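PDB 5AOQ: tyrosine-protein kinase receptor torso from Bombyx mori, which binds the neurohormone PTTH through its extracellular domain and, as a probable receptor tyrosine kinase, activates MAPK signalling that helps initiate metamorphosis. Local coordinates for residues A[62-67]-A[118-123]. Numbering follows the deposited sequence.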
ATOM      1  N   VAL A  62      19.614  26.802  -2.608  1.00 29.51           N
ATOM      2  CA  VAL A  62      19.538  25.369  -2.869  1.00 28.72           C
ATOM      3  C   VAL A  62      20.627  24.929  -3.839  1.00 28.93           C
ATOM      4  O   VAL A  62      21.041  25.695  -4.710  1.00 28.90           O
ATOM      5  CB  VAL A  62      18.151  24.983  -3.437  1.00 26.81           C
ATOM      6  CG1 VAL A  62      18.106  23.511  -3.848  1.00 26.22           C
ATOM      7  CG2 VAL A  62      17.070  25.278  -2.419  1.00 26.67           C
ATOM      8  N   LYS A  63      21.091  23.694  -3.670  1.00 40.34           N
ATOM      9  CA  LYS A  63      22.066  23.098  -4.575  1.00 40.55           C
ATOM     10  C   LYS A  63      21.691  21.661  -4.911  1.00 39.81           C
ATOM     11  O   LYS A  63      21.473  20.839  -4.020  1.00 40.18           O
ATOM     12  CB  LYS A  63      23.469  23.138  -3.964  1.00 42.50           C
ATOM     13  CG  LYS A  63      24.407  24.171  -4.582  1.00 43.34           C
ATOM     14  CD  LYS A  63      24.662  23.926  -6.072  1.00 42.43           C
ATOM     15  CE  LYS A  63      25.268  22.553  -6.342  1.00 42.65           C
ATOM     16  NZ  LYS A  63      25.584  22.356  -7.786  1.00 42.07           N
ATOM     17  N   VAL A  64      21.616  21.367  -6.204  1.00 27.85           N
ATOM     18  CA  VAL A  64      21.356  20.012  -6.668  1.00 27.49           C
ATOM     19  C   VAL A  64      22.605  19.155  -6.510  1.00 28.92           C
ATOM     20  O   VAL A  64      23.619  19.401  -7.163  1.00 29.53           O
ATOM     21  CB  VAL A  64      20.909  19.992  -8.145  1.00 26.36           C
ATOM     22  CG1 VAL A  64      20.644  18.562  -8.607  1.00 26.34           C
ATOM     23  CG2 VAL A  64      19.674  20.857  -8.344  1.00 25.00           C
ATOM     24  N   ARG A  65      22.529  18.155  -5.638  1.00 29.55           N
ATOM     25  CA  ARG A  65      23.651  17.252  -5.407  1.00 31.06           C
ATOM     26  C   ARG A  65      23.555  16.014  -6.291  1.00 31.15           C
ATOM     27  O   ARG A  65      24.554  15.572  -6.852  1.00 32.24           O
ATOM     28  CB  ARG A  65      23.717  16.843  -3.933  1.00 32.01           C
ATOM     29  CG  ARG A  65      23.958  18.000  -2.971  1.00 32.76           C
ATOM     30  CD  ARG A  65      25.261  18.724  -3.284  1.00 34.63           C
ATOM     31  NE  ARG A  65      25.575  19.756  -2.302  1.00 35.85           N
ATOM     32  CZ  ARG A  65      26.639  20.552  -2.367  1.00 37.71           C
ATOM     33  NH1 ARG A  65      27.501  20.437  -3.369  1.00 38.52           N
ATOM     34  NH2 ARG A  65      26.843  21.463  -1.426  1.00 38.95           N
ATOM     35  N   CYS A  66      22.354  15.457  -6.413  1.00 49.02           N
ATOM     36  CA  CYS A  66      22.141  14.281  -7.250  1.00 49.24           C
ATOM     37  C   CYS A  66      20.822  14.361  -8.005  1.00 47.68           C
ATOM     38  O   CYS A  66      19.911  15.086  -7.606  1.00 46.53           O
ATOM     39  CB  CYS A  66      22.161  13.007  -6.401  1.00 50.47           C
ATOM     40  SG  CYS A  66      23.625  12.790  -5.367  1.00 52.55           S
ATOM     41  N   GLN A  67      20.733  13.625  -9.108  1.00 40.85           N
ATOM     42  CA  GLN A  67      19.455  13.405  -9.773  1.00 39.70           C
ATOM     43  C   GLN A  67      19.471  12.085 -10.531  1.00 40.64           C
ATOM     44  O   GLN A  67      20.406  11.794 -11.277  1.00 41.64           O
ATOM     45  CB  GLN A  67      19.098  14.556 -10.728  1.00 38.32           C
ATOM     46  CG  GLN A  67      19.985  14.702 -11.964  1.00 38.75           C
ATOM     47  CD  GLN A  67      19.362  15.593 -13.026  1.00 37.39           C
ATOM     48  OE1 GLN A  67      18.173  15.907 -12.974  1.00 36.19           O
ATOM     49  NE2 GLN A  67      20.164  15.996 -14.004  1.00 37.69           N
ATOM     50  N   TYR A 118      12.293  20.978 -15.202  1.00 27.61           N
ATOM     51  CA  TYR A 118      11.643  21.607 -14.061  1.00 24.94           C
ATOM     52  C   TYR A 118      12.530  22.706 -13.499  1.00 23.00           C
ATOM     53  O   TYR A 118      13.725  22.757 -13.790  1.00 23.78           O
ATOM     54  CB  TYR A 118      11.331  20.586 -12.965  1.00 25.14           C
ATOM     55  CG  TYR A 118      10.313  19.542 -13.357  1.00 27.33           C
ATOM     56  CD1 TYR A 118       8.954  19.769 -13.176  1.00 26.74           C
ATOM     57  CD2 TYR A 118      10.707  18.330 -13.904  1.00 30.43           C
ATOM     58  CE1 TYR A 118       8.018  18.817 -13.530  1.00 29.17           C
ATOM     59  CE2 TYR A 118       9.780  17.373 -14.260  1.00 32.97           C
ATOM     60  CZ  TYR A 118       8.436  17.621 -14.071  1.00 32.32           C
ATOM     61  OH  TYR A 118       7.510  16.667 -14.426  1.00 35.26           O
ATOM     62  N   GLN A 119      11.934  23.589 -12.704  1.00 20.87           N
ATOM     63  CA  GLN A 119      12.706  24.560 -11.939  1.00 19.36           C
ATOM     64  C   GLN A 119      12.362  24.452 -10.463  1.00 17.97           C
ATOM     65  O   GLN A 119      11.191  24.421 -10.088  1.00 17.39           O
ATOM     66  CB  GLN A 119      12.448  25.983 -12.432  1.00 18.70           C
ATOM     67  CG  GLN A 119      13.378  27.010 -11.801  1.00 17.91           C
ATOM     68  CD  GLN A 119      13.153  28.410 -12.328  1.00 17.93           C
ATOM     69  OE1 GLN A 119      12.076  28.735 -12.827  1.00 17.99           O
ATOM     70  NE2 GLN A 119      14.178  29.249 -12.225  1.00 18.29           N
ATOM     71  N   ILE A 120      13.396  24.389  -9.630  1.00 17.78           N
ATOM     72  CA  ILE A 120      13.210  24.272  -8.192  1.00 16.87           C
ATOM     73  C   ILE A 120      12.867  25.633  -7.600  1.00 15.35           C
ATOM     74  O   ILE A 120      13.478  26.641  -7.955  1.00 15.24           O
ATOM     75  CB  ILE A 120      14.470  23.718  -7.496  1.00 17.68           C
ATOM     76  CG1 ILE A 120      14.946  22.434  -8.186  1.00 19.78           C
ATOM     77  CG2 ILE A 120      14.193  23.468  -6.016  1.00 17.20           C
ATOM     78  CD1 ILE A 120      16.296  21.939  -7.707  1.00 21.10           C
ATOM     79  N   TRP A 121      11.883  25.654  -6.706  1.00 18.39           N
ATOM     80  CA  TRP A 121      11.551  26.860  -5.955  1.00 17.40           C
ATOM     81  C   TRP A 121      11.410  26.529  -4.475  1.00 17.25           C
ATOM     82  O   TRP A 121      10.745  25.555  -4.110  1.00 17.69           O
ATOM     83  CB  TRP A 121      10.267  27.498  -6.489  1.00 17.08           C
ATOM     84  CG  TRP A 121      10.423  28.115  -7.845  1.00 17.51           C
ATOM     85  CD1 TRP A 121      10.338  27.481  -9.049  1.00 18.37           C
ATOM     86  CD2 TRP A 121      10.689  29.492  -8.134  1.00 17.59           C
ATOM     87  NE1 TRP A 121      10.536  28.377 -10.072  1.00 18.89           N
ATOM     88  CE2 TRP A 121      10.754  29.620  -9.536  1.00 18.47           C
ATOM     89  CE3 TRP A 121      10.879  30.630  -7.345  1.00 17.43           C
ATOM     90  CZ2 TRP A 121      11.001  30.838 -10.164  1.00 19.20           C
ATOM     91  CZ3 TRP A 121      11.125  31.840  -7.970  1.00 18.24           C
ATOM     92  CH2 TRP A 121      11.184  31.933  -9.366  1.00 19.11           C
ATOM     93  N   SER A 122      12.044  27.347  -3.636  1.00 13.25           N
ATOM     94  CA  SER A 122      12.125  27.094  -2.198  1.00 13.51           C
ATOM     95  C   SER A 122      11.410  28.159  -1.369  1.00 13.17           C
ATOM     96  O   SER A 122      11.257  29.299  -1.808  1.00 12.96           O
ATOM     97  CB  SER A 122      13.592  27.006  -1.761  1.00 14.26           C
ATOM     98  OG  SER A 122      14.260  28.245  -1.918  1.00 14.26           O
ATOM     99  N   THR A 123      10.973  27.772  -0.172  1.00 32.97           N
ATOM    100  CA  THR A 123      10.321  28.692   0.760  1.00 33.16           C
ATOM    101  C   THR A 123      10.581  28.308   2.210  1.00 34.12           C
ATOM    102  O   THR A 123      10.776  27.135   2.522  1.00 34.64           O
ATOM    103  CB  THR A 123       8.795  28.732   0.528  1.00 32.96           C
ATOM    104  OG1 THR A 123       8.521  29.236  -0.783  1.00 32.42           O
ATOM    105  CG2 THR A 123       8.095  29.613   1.554  1.00 33.61           C
TER
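Val-62 and Ser-122 mark the closest backbone approach, their CA atoms 7.6 Å apart, and from there the chain of residues 62-67 and the strand of residues 118-123 diverge toward Cys-66, meeting through side chains alone. Val-62 CG2 rests on the CB of Ser-122 at 3.9 Å, with the OG of that serine only slightly farther off. The branch that does the touching lies beside the backbone N of Val-62, while CG1, anti to that N (chi1 174°), turns instead to the CG2 of Ile-120, which it meets loosely at 4.5 Å. Val-62 thus straddles two successive inward-pointing residues of the other strand.

The second meeting is between Val-64 and Ile-120, whose side chains are set at a slant to each other. Val-64 CG2 approaches the CD1 methyl of Ile-120 to 3.6 Å. An extended outer arm, with chi2 of 171°, carries that methyl away from its own strand to the valine. The two segments belong to the opposing sheets of a beta sandwich, the first fibronectin type III domain of the Torso extracellular region: strand 63-68 pairs with 71-75, and strand 118-124 lies between 83-88 and 134-140. Val-62 touches both Phe-74 and Phe-85, Val-64 touches Ile-72, Ser-122 also packs on Phe-85, and Ile-120 on Leu-87.

The hydroxyl of Ser-122, close to Val-62 CG2, is hydrogen-bonded to the OG of Ser-60. Farther along strand 63-68 a classic beta bulge sets Arg-65 and Cys-66 together across from Arg-73 of the neighbouring strand, and Cys-66 forms a disulfide with Cys-188, tying this strand to the second fibronectin type III domain.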